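Local coordinates for protein ParB-C (Sulfolobus sp. NOB8H2, PDB 4RS7) that probably binds DNA through a histone-like C-terminal domain, as part of the machinery that segregates an archaeal plasmid, at residues Lys29-Glu32 against Ile33-Asn36; Met37-Ile40 against Tyr41-Ser45; Gly60-Glu63 against Lys64-Glu67; Leu80-Arg83 against Glu84-Phe87. All coordinates share one frame; numbering follows the deposited sequence.

Interaction 1 (Lys29-Glu32 against Ile33-Asn36); sequences KVYE and IWRN
Trp34 N reaches Val30 O over 2.8 Å, the shortest of four successive backbone hydrogen bonds, from Lys29-Ile33 through Glu32-Asn36, that wind this segment into regular alpha-helix. On that frame Tyr31, Trp34 and Arg35, spaced three and four residues apart, emerge close enough for their side chains to meet. Arg35 treats the phenol in two ways. Its CG lies over one face of the Tyr31 ring, off-centre toward the rim and 3.9 Å from the centroid, a CH-pi contact. Further along the chain, NE donates to Tyr31 OH at 3.1 Å in an almost straight bond (170°), with the hydroxyl oxygen at the edge of the guanidinium and in its plane. The bend at chi2 (-55°) is what carries the arginine over the ring to its hydroxyl, and guanidinium and ring stand nearly perpendicular (86°). The indole rim covers one face of the guanidinium, Trp34 CZ3 lying over its centre, while Trp34 CE3 lies 3.9 Å from Tyr31 CD1, which approaches the indole at its edge. Tyrosine suits the place because it offers both an apolar face and an acceptor; a phenylalanine here would keep the face but would probably leave Arg35 NE without its mate and the guanidinium freer to turn. Helix 2-9 of the same chain covers this region, Leu6 against Val30 and Trp34, and Ser5 against Arg35. From the second subunit, Met73 of helix 63-74 packs on Val30 and Trp34, while Tyr77 OH bonds to Trp34 O.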
loop_
_atom_site.group_PDB
_atom_site.type_symbol
_atom_site.label_atom_id
_atom_site.label_comp_id
_atom_site.label_asym_id
_atom_site.label_seq_id
_atom_site.Cartn_x
_atom_site.Cartn_y
_atom_site.Cartn_z
ATOM N N LYS A 29 6.046 16.454 -12.604
ATOM C CA LYS A 29 5.104 15.360 -12.806
ATOM C C LYS A 29 5.273 14.309 -11.716
ATOM O O LYS A 29 4.294 13.823 -11.153
ATOM C CB LYS A 29 5.322 14.718 -14.177
ATOM C CG LYS A 29 5.005 15.625 -15.357
ATOM C CD LYS A 29 5.647 15.095 -16.634
ATOM C CE LYS A 29 5.061 15.748 -17.874
ATOM N NZ LYS A 29 3.672 15.279 -18.139
ATOM N N VAL A 30 6.525 13.963 -11.427
ATOM C CA VAL A 30 6.845 12.976 -10.399
ATOM C C VAL A 30 6.316 13.414 -9.035
ATOM O O VAL A 30 5.793 12.601 -8.274
ATOM C CB VAL A 30 8.365 12.736 -10.313
ATOM C CG1 VAL A 30 8.706 11.811 -9.154
ATOM C CG2 VAL A 30 8.888 12.173 -11.632
ATOM N N TYR A 31 6.452 14.701 -8.730
ATOM C CA TYR A 31 5.908 15.248 -7.492
ATOM C C TYR A 31 4.425 14.920 -7.353
ATOM O O TYR A 31 3.982 14.418 -6.323
ATOM C CB TYR A 31 6.089 16.766 -7.441
ATOM C CG TYR A 31 5.367 17.404 -6.277
ATOM C CD1 TYR A 31 5.984 17.529 -5.041
ATOM C CD2 TYR A 31 4.063 17.865 -6.408
ATOM C CE1 TYR A 31 5.334 18.103 -3.973
ATOM C CE2 TYR A 31 3.400 18.442 -5.339
ATOM C CZ TYR A 31 4.044 18.557 -4.124
ATOM O OH TYR A 31 3.401 19.124 -3.048
ATOM N N GLU A 32 3.661 15.215 -8.397
ATOM C CA GLU A 32 2.216 15.021 -8.357
ATOM C C GLU A 32 1.839 13.563 -8.123
ATOM O O GLU A 32 0.927 13.268 -7.356
ATOM C CB GLU A 32 1.567 15.552 -9.636
ATOM C CG GLU A 32 1.742 17.054 -9.816
ATOM C CD GLU A 32 1.068 17.861 -8.716
ATOM O OE1 GLU A 32 0.334 17.265 -7.898
ATOM O OE2 GLU A 32 1.273 19.092 -8.670
ATOM N N ILE A 33 2.554 12.661 -8.788
ATOM C CA ILE A 33 2.343 11.231 -8.619
ATOM C C ILE A 33 2.730 10.779 -7.208
ATOM O O ILE A 33 2.022 9.982 -6.589
ATOM C CB ILE A 33 3.142 10.426 -9.670
ATOM C CG1 ILE A 33 2.689 10.799 -11.083
ATOM C CG2 ILE A 33 2.987 8.943 -9.435
ATOM C CD1 ILE A 33 1.230 10.485 -11.360
ATOM N N TRP A 34 3.857 11.289 -6.711
ATOM C CA TRP A 34 4.312 11.025 -5.345
ATOM C C TRP A 34 3.231 11.383 -4.335
ATOM O O TRP A 34 2.930 10.606 -3.427
ATOM C CB TRP A 34 5.588 11.827 -5.055
ATOM C CG TRP A 34 6.076 11.760 -3.634
ATOM C CD1 TRP A 34 6.329 10.635 -2.900
ATOM C CD2 TRP A 34 6.414 12.869 -2.790
ATOM N NE1 TRP A 34 6.784 10.976 -1.647
ATOM C CE2 TRP A 34 6.845 12.345 -1.556
ATOM C CE3 TRP A 34 6.384 14.258 -2.956
ATOM C CZ2 TRP A 34 7.242 13.157 -0.495
ATOM C CZ3 TRP A 34 6.782 15.065 -1.900
ATOM C CH2 TRP A 34 7.206 14.510 -0.687
ATOM N N ARG A 35 2.644 12.566 -4.502
ATOM C CA ARG A 35 1.562 13.016 -3.632
ATOM C C ARG A 35 0.309 12.160 -3.802
ATOM O O ARG A 35 -0.312 11.758 -2.819
ATOM C CB ARG A 35 1.223 14.489 -3.898
ATOM C CG ARG A 35 2.301 15.472 -3.477
ATOM C CD ARG A 35 2.686 15.294 -2.020
ATOM N NE ARG A 35 3.513 16.401 -1.548
ATOM C CZ ARG A 35 4.222 16.387 -0.424
ATOM N NH1 ARG A 35 4.218 15.312 0.354
ATOM N NH2 ARG A 35 4.944 17.450 -0.081
ATOM N N ASN A 36 -0.062 11.885 -5.049
ATOM C CA ASN A 36 -1.265 11.107 -5.328
ATOM C C ASN A 36 -1.192 9.692 -4.762
ATOM O O ASN A 36 -2.193 9.137 -4.299
ATOM C CB ASN A 36 -1.545 11.052 -6.835
ATOM C CG ASN A 36 -1.950 12.402 -7.409
ATOM O OD1 ASN A 36 -2.232 13.349 -6.671
ATOM N ND2 ASN A 36 -1.991 12.491 -8.733
#

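Interaction 2 (Met37-Ile40 against Tyr41-Ser45); sequences MEAI and YKQAS
Glu38 and Lys42, four residues apart on the long helix 24-50, form the classic i to i+4 ion pair of an alpha-helix, here on what is consistent with the long central helix of a histone-like fold. Glu38 runs out extended, and Lys42 crosses it, the turn at its last torsion (chi4 53°) bringing NZ to 2.7 Å from Glu38 OE2, so each charge has its opposite. The backbone beneath is satisfied in the helical way: Lys42 N bonds to Glu38 O at 3.0 Å and Gln43 N to Ala39 O at 2.9 Å, whereas Ala44 N to Ile40 O is weak at 3.3 Å. Gln43 folds its CG and amide past Ala39 O, yet its polar end is spent elsewhere: OE1 accepts from NE2 of Gln43 of the second subunit. Ser45 OG likewise works across the dimer, accepting from Phe81 N of the second subunit, and makes a weak bond to Tyr41 O in its own turn. Small Ala44 leaves room for Tyr41 of the second subunit to pack against it, and the two Tyr41 rings meet with their planes at about 50°. Met37, present as selenomethionine, lies alongside Tyr41 and points the same way. Met37 O approaches the phenol at its edge, 3.2 Å from Tyr41 CD1, and Met37 CG lies in the ring plane, 3.9 Å from Tyr41 CE1.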
loop_
_atom_site.group_PDB
_atom_site.type_symbol
_atom_site.label_atom_id
_atom_site.label_comp_id
_atom_site.label_asym_id
_atom_site.label_seq_id
_atom_site.Cartn_x
_atom_site.Cartn_y
_atom_site.Cartn_z
HETATM N N MSE A 37 0.004 9.115 -4.801
HETATM C CA MSE A 37 0.230 7.759 -4.315
HETATM C C MSE A 37 -0.130 7.618 -2.836
HETATM O O MSE A 37 -0.617 6.569 -2.399
HETATM C CB MSE A 37 1.692 7.373 -4.525
HETATM C CG MSE A 37 1.935 5.893 -4.602
HETATM SE SE MSE A 37 1.453 5.193 -6.349
HETATM C CE MSE A 37 3.187 5.307 -7.234
ATOM N N GLU A 38 0.118 8.669 -2.061
ATOM C CA GLU A 38 -0.178 8.625 -0.632
ATOM C C GLU A 38 -1.659 8.340 -0.385
ATOM O O GLU A 38 -2.011 7.575 0.514
ATOM C CB GLU A 38 0.241 9.925 0.063
ATOM C CG GLU A 38 0.094 9.884 1.582
ATOM C CD GLU A 38 0.639 11.132 2.274
ATOM O OE1 GLU A 38 0.941 12.126 1.586
ATOM O OE2 GLU A 38 0.770 11.115 3.512
ATOM N N ALA A 39 -2.521 8.948 -1.193
ATOM C CA ALA A 39 -3.963 8.791 -1.025
ATOM C C ALA A 39 -4.406 7.332 -1.162
ATOM O O ALA A 39 -5.357 6.901 -0.517
ATOM C CB ALA A 39 -4.718 9.680 -2.001
ATOM N N ILE A 40 -3.707 6.569 -1.995
ATOM C CA ILE A 40 -4.051 5.165 -2.177
ATOM C C ILE A 40 -3.827 4.386 -0.881
ATOM O O ILE A 40 -4.676 3.604 -0.456
ATOM C CB ILE A 40 -3.268 4.531 -3.353
ATOM C CG1 ILE A 40 -3.627 5.241 -4.660
ATOM C CG2 ILE A 40 -3.569 3.047 -3.467
ATOM C CD1 ILE A 40 -2.849 4.767 -5.862
ATOM N N TYR A 41 -2.690 4.616 -0.240
ATOM C CA TYR A 41 -2.384 3.915 0.999
ATOM C C TYR A 41 -3.256 4.399 2.161
ATOM O O TYR A 41 -3.563 3.633 3.080
ATOM C CB TYR A 41 -0.881 3.990 1.292
ATOM C CG TYR A 41 -0.100 3.235 0.245
ATOM C CD1 TYR A 41 0.302 3.859 -0.931
ATOM C CD2 TYR A 41 0.191 1.885 0.402
ATOM C CE1 TYR A 41 0.998 3.167 -1.908
ATOM C CE2 TYR A 41 0.889 1.180 -0.577
ATOM C CZ TYR A 41 1.287 1.833 -1.728
ATOM O OH TYR A 41 1.978 1.155 -2.708
ATOM N N LYS A 42 -3.676 5.661 2.099
ATOM C CA LYS A 42 -4.641 6.193 3.060
ATOM C C LYS A 42 -6.001 5.517 2.907
ATOM O O LYS A 42 -6.654 5.202 3.897
ATOM C CB LYS A 42 -4.807 7.706 2.893
ATOM C CG LYS A 42 -3.727 8.536 3.566
ATOM C CD LYS A 42 -4.071 10.024 3.489
ATOM C CE LYS A 42 -3.180 10.840 4.397
ATOM N NZ LYS A 42 -1.751 10.540 4.129
ATOM N N GLN A 43 -6.426 5.311 1.661
ATOM C CA GLN A 43 -7.722 4.685 1.377
ATOM C C GLN A 43 -7.826 3.300 2.001
ATOM O O GLN A 43 -8.880 2.906 2.508
ATOM C CB GLN A 43 -7.962 4.602 -0.135
ATOM C CG GLN A 43 -8.275 5.950 -0.765
ATOM C CD GLN A 43 -7.977 6.000 -2.253
ATOM O OE1 GLN A 43 -7.867 4.969 -2.921
ATOM N NE2 GLN A 43 -7.839 7.213 -2.780
ATOM N N ALA A 44 -6.722 2.565 1.957
ATOM C CA ALA A 44 -6.643 1.254 2.582
ATOM C C ALA A 44 -6.777 1.360 4.099
ATOM O O ALA A 44 -7.488 0.572 4.719
ATOM C CB ALA A 44 -5.339 0.569 2.202
ATOM N N SER A 45 -6.089 2.328 4.702
ATOM C CA SER A 45 -6.198 2.532 6.141
ATOM C C SER A 45 -7.635 2.879 6.517
ATOM O O SER A 45 -8.148 2.413 7.531
ATOM C CB SER A 45 -5.256 3.647 6.614
ATOM O OG SER A 45 -3.900 3.272 6.467
#

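Interaction 3 (Gly60-Glu63 against Lys64-Glu67); sequences GLSE and KERE
Ser62 and Glu65 form a capping box at the start of helix 63-74, each side chain accepting from the other's backbone NH. Glu65 extends toward the preceding loop and crosses Leu61 at about a right angle; its OE1 takes Ser62 N at 2.8 Å in a nearly straight bond (172°), the amide coming from above the carboxylate plane. In return Ser62, with OG tucked between its own backbone N and carbonyl carbon (chi1 81°), accepts from Glu65 N at 3.1 Å and weakly from Lys64 N. Serine suits the N-cap because its short hydroxyl can accept from first-turn amides that lack a preceding turn. Just before it, Gly60 ends helix 52-58 in a Schellman motif with positive phi, where a side chain would be jammed against the previous carbonyl. Arg66 bends at chi3, laying a guanidinium face over the Ser62-Glu63 peptide, too tightly modelled for its finer placement to be trusted; its NE makes a salt bridge to Asp53. Leu56 meets both Leu61 and Arg66 from helix 52-58, and the arginine's aliphatic part adds to this apolar patch, Arg66 CG lying 3.7 Å from Leu61 CB.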
loop_
_atom_site.group_PDB
_atom_site.type_symbol
_atom_site.label_atom_id
_atom_site.label_comp_id
_atom_site.label_asym_id
_atom_site.label_seq_id
_atom_site.Cartn_x
_atom_site.Cartn_y
_atom_site.Cartn_z
ATOM N N GLY A 60 -12.538 -6.767 22.052
ATOM C CA GLY A 60 -11.637 -6.379 23.121
ATOM C C GLY A 60 -10.156 -6.284 22.808
ATOM O O GLY A 60 -9.356 -6.045 23.710
ATOM N N LEU A 61 -9.779 -6.460 21.546
ATOM C CA LEU A 61 -8.367 -6.392 21.181
ATOM C C LEU A 61 -7.782 -5.012 21.437
ATOM O O LEU A 61 -8.473 -4.003 21.313
ATOM C CB LEU A 61 -8.154 -6.802 19.722
ATOM C CG LEU A 61 -7.954 -8.301 19.487
ATOM C CD1 LEU A 61 -9.182 -9.090 19.903
ATOM C CD2 LEU A 61 -7.616 -8.573 18.028
ATOM N N SER A 62 -6.507 -4.971 21.808
ATOM C CA SER A 62 -5.834 -3.705 22.044
ATOM C C SER A 62 -5.421 -3.075 20.719
ATOM O O SER A 62 -5.394 -3.740 19.685
ATOM C CB SER A 62 -4.602 -3.899 22.928
ATOM O OG SER A 62 -3.495 -4.355 22.172
ATOM N N GLU A 63 -5.096 -1.790 20.760
ATOM C CA GLU A 63 -4.623 -1.077 19.584
ATOM C C GLU A 63 -3.418 -1.766 18.948
ATOM O O GLU A 63 -3.296 -1.818 17.725
ATOM C CB GLU A 63 -4.283 0.367 19.955
ATOM C CG GLU A 63 -3.908 1.247 18.781
ATOM C CD GLU A 63 -3.624 2.673 19.206
ATOM O OE1 GLU A 63 -3.599 2.930 20.428
ATOM O OE2 GLU A 63 -3.426 3.537 18.322
ATOM N N LYS A 64 -2.526 -2.295 19.777
ATOM C CA LYS A 64 -1.336 -2.968 19.270
ATOM C C LYS A 64 -1.691 -4.300 18.626
ATOM O O LYS A 64 -1.150 -4.658 17.584
ATOM C CB LYS A 64 -0.307 -3.171 20.386
ATOM C CG LYS A 64 0.947 -3.916 19.945
ATOM C CD LYS A 64 1.581 -3.263 18.724
ATOM C CE LYS A 64 2.857 -3.990 18.314
ATOM N NZ LYS A 64 3.564 -3.278 17.214
ATOM N N GLU A 65 -2.605 -5.027 19.257
ATOM C CA GLU A 65 -3.055 -6.317 18.749
ATOM C C GLU A 65 -3.796 -6.162 17.422
ATOM O O GLU A 65 -3.638 -6.974 16.515
ATOM C CB GLU A 65 -3.947 -7.016 19.777
ATOM C CG GLU A 65 -3.195 -7.445 21.034
ATOM C CD GLU A 65 -4.116 -7.745 22.201
ATOM O OE1 GLU A 65 -5.328 -7.451 22.108
ATOM O OE2 GLU A 65 -3.621 -8.274 23.219
ATOM N N ARG A 66 -4.604 -5.116 17.308
ATOM C CA ARG A 66 -5.342 -4.877 16.073
ATOM C C ARG A 66 -4.406 -4.479 14.944
ATOM O O ARG A 66 -4.589 -4.901 13.805
ATOM C CB ARG A 66 -6.405 -3.805 16.273
ATOM C CG ARG A 66 -7.614 -4.284 17.053
ATOM C CD ARG A 66 -8.588 -3.134 17.293
ATOM N NE ARG A 66 -7.908 -1.912 17.712
ATOM C CZ ARG A 66 -7.928 -1.441 18.953
ATOM N NH1 ARG A 66 -8.601 -2.088 19.887
ATOM N NH2 ARG A 66 -7.289 -0.322 19.261
ATOM N N GLU A 67 -3.406 -3.666 15.270
ATOM C CA GLU A 67 -2.421 -3.225 14.291
ATOM C C GLU A 67 -1.626 -4.404 13.742
ATOM O O GLU A 67 -1.299 -4.443 12.558
ATOM C CB GLU A 67 -1.481 -2.183 14.910
ATOM C CG GLU A 67 -0.221 -1.923 14.110
ATOM C CD GLU A 67 0.628 -0.804 14.696
ATOM O OE1 GLU A 67 0.059 0.226 15.117
ATOM O OE2 GLU A 67 1.865 -0.959 14.741
#

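Interaction 4 (Leu80-Arg83 against Glu84-Phe87); sequences LFSR and EEVF
Ser82, still extended, gives way to helical Arg83, and its carbonyl takes two amides: Val86 N at 3.2 Å in the carbonyl plane, and Glu85 N at 3.0 Å from well above that plane. A third backbone bond, Phe87 N to Arg83 O at 2.7 Å, completes this short turn of helix. The side chains cap its open start. Ser82 OG accepts from Glu85 N at 3.2 Å, and Glu85, its CG anti to the carbonyl carbon (chi1 -71°) and its chain extended, returns OE2 to Ser82 N at 2.9 Å, where the amide meets the anti side of the carboxylate, 31° out of its plane. Arg79 makes a salt bridge to the same OE2, so the carboxylate is held from two residues. Were Ser82 an alanine, the hydroxyl would be gone and Glu85 N would probably be left with only the poorly angled Ser82 O. At the other end, Phe87 CD2 lies over one face of the Arg83 guanidinium, 3.6 Å from NH1, the two planes 23° apart; Tyr49 of the second subunit adds a cation-pi contact to this arginine. Phe81 O also accepts from that Tyr49 OH, tying the turn to the other chain. Beside the capping box, Phe81 CB touches Val86 CG1 at 3.7 Å, an apolar pair joining the residue before the N-cap to the one four after it: a capping box with a hydrophobic staple.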
loop_
_atom_site.group_PDB
_atom_site.type_symbol
_atom_site.label_atom_id
_atom_site.label_comp_id
_atom_site.label_asym_id
_atom_site.label_seq_id
_atom_site.Cartn_x
_atom_site.Cartn_y
_atom_site.Cartn_z
ATOM N N LEU A 80 5.361 -3.851 -5.580
ATOM C CA LEU A 80 4.947 -3.497 -6.927
ATOM C C LEU A 80 4.335 -4.736 -7.570
ATOM O O LEU A 80 5.032 -5.728 -7.781
ATOM C CB LEU A 80 6.148 -3.019 -7.752
ATOM C CG LEU A 80 5.862 -2.587 -9.194
ATOM C CD1 LEU A 80 4.849 -1.440 -9.236
ATOM C CD2 LEU A 80 7.151 -2.179 -9.884
ATOM N N PHE A 81 3.034 -4.692 -7.850
ATOM C CA PHE A 81 2.374 -5.786 -8.561
ATOM C C PHE A 81 2.948 -5.853 -9.971
ATOM O O PHE A 81 3.216 -4.820 -10.577
ATOM C CB PHE A 81 0.861 -5.560 -8.634
ATOM C CG PHE A 81 0.151 -5.717 -7.315
ATOM C CD1 PHE A 81 0.439 -4.882 -6.249
ATOM C CD2 PHE A 81 -0.829 -6.686 -7.153
ATOM C CE1 PHE A 81 -0.219 -5.020 -5.039
ATOM C CE2 PHE A 81 -1.493 -6.828 -5.946
ATOM C CZ PHE A 81 -1.190 -5.994 -4.889
ATOM N N SER A 82 3.148 -7.059 -10.489
ATOM C CA SER A 82 3.689 -7.214 -11.835
ATOM C C SER A 82 2.690 -6.714 -12.873
ATOM O O SER A 82 1.492 -6.624 -12.602
ATOM C CB SER A 82 4.055 -8.677 -12.114
ATOM O OG SER A 82 2.896 -9.487 -12.210
ATOM N N ARG A 83 3.188 -6.385 -14.061
ATOM C CA ARG A 83 2.322 -5.943 -15.149
ATOM C C ARG A 83 1.286 -7.013 -15.463
ATOM O O ARG A 83 0.158 -6.701 -15.838
ATOM C CB ARG A 83 3.133 -5.604 -16.406
ATOM C CG ARG A 83 4.122 -4.462 -16.219
ATOM C CD ARG A 83 4.655 -3.932 -17.549
ATOM N NE ARG A 83 4.108 -2.614 -17.865
ATOM C CZ ARG A 83 3.006 -2.413 -18.582
ATOM N NH1 ARG A 83 2.327 -3.445 -19.071
ATOM N NH2 ARG A 83 2.581 -1.180 -18.813
ATOM N N GLU A 84 1.668 -8.274 -15.300
ATOM C CA GLU A 84 0.763 -9.375 -15.609
ATOM C C GLU A 84 -0.358 -9.490 -14.578
ATOM O O GLU A 84 -1.445 -9.982 -14.885
ATOM C CB GLU A 84 1.528 -10.695 -15.731
ATOM C CG GLU A 84 0.751 -11.788 -16.449
ATOM C CD GLU A 84 0.282 -11.359 -17.832
ATOM O OE1 GLU A 84 -0.590 -12.046 -18.405
ATOM O OE2 GLU A 84 0.787 -10.337 -18.347
ATOM N N GLU A 85 -0.091 -9.033 -13.356
ATOM C CA GLU A 85 -1.098 -9.044 -12.300
ATOM C C GLU A 85 -2.139 -7.950 -12.503
ATOM O O GLU A 85 -3.324 -8.150 -12.239
ATOM C CB GLU A 85 -0.446 -8.878 -10.928
ATOM C CG GLU A 85 0.352 -10.082 -10.462
ATOM C CD GLU A 85 0.961 -9.862 -9.099
ATOM O OE1 GLU A 85 0.313 -10.225 -8.099
ATOM O OE2 GLU A 85 2.080 -9.312 -9.025
ATOM N N VAL A 86 -1.691 -6.792 -12.975
ATOM C CA VAL A 86 -2.574 -5.641 -13.118
ATOM C C VAL A 86 -3.177 -5.537 -14.520
ATOM O O VAL A 86 -4.259 -4.973 -14.703
ATOM C CB VAL A 86 -1.842 -4.330 -12.758
ATOM C CG1 VAL A 86 -1.331 -4.396 -11.334
ATOM C CG2 VAL A 86 -0.696 -4.084 -13.710
ATOM N N PHE A 87 -2.475 -6.085 -15.506
ATOM C CA PHE A 87 -2.933 -6.037 -16.891
ATOM C C PHE A 87 -3.099 -7.437 -17.469
ATOM O O PHE A 87 -2.182 -7.953 -18.107
ATOM C CB PHE A 87 -1.955 -5.238 -17.758
ATOM C CG PHE A 87 -1.801 -3.804 -17.344
ATOM C CD1 PHE A 87 -2.882 -2.940 -17.382
ATOM C CD2 PHE A 87 -0.571 -3.314 -16.932
ATOM C CE1 PHE A 87 -2.747 -1.618 -17.003
ATOM C CE2 PHE A 87 -0.427 -1.992 -16.555
ATOM C CZ PHE A 87 -1.517 -1.142 -16.590
#

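From the N terminus the contacts come strictly in series; none nests in or crosses another, and each closes only a local turn. Interactions 1 and 2 adjoin on helix 24-50, their centres 14 Å apart, and make one continuous run of helix. Interaction 3 lies where the loop after helix 52-58 enters helix 63-74, on the opposite side of the chain's centre from interaction 1, about 33 Å from it between centres. Interaction 4 starts helix 83-86. Within the chain it stays about 7 Å from interaction 2 at the nearest atoms, but its residues pack on Lys42 of the second subunit, linking the C-terminal arm to the partner's long helix.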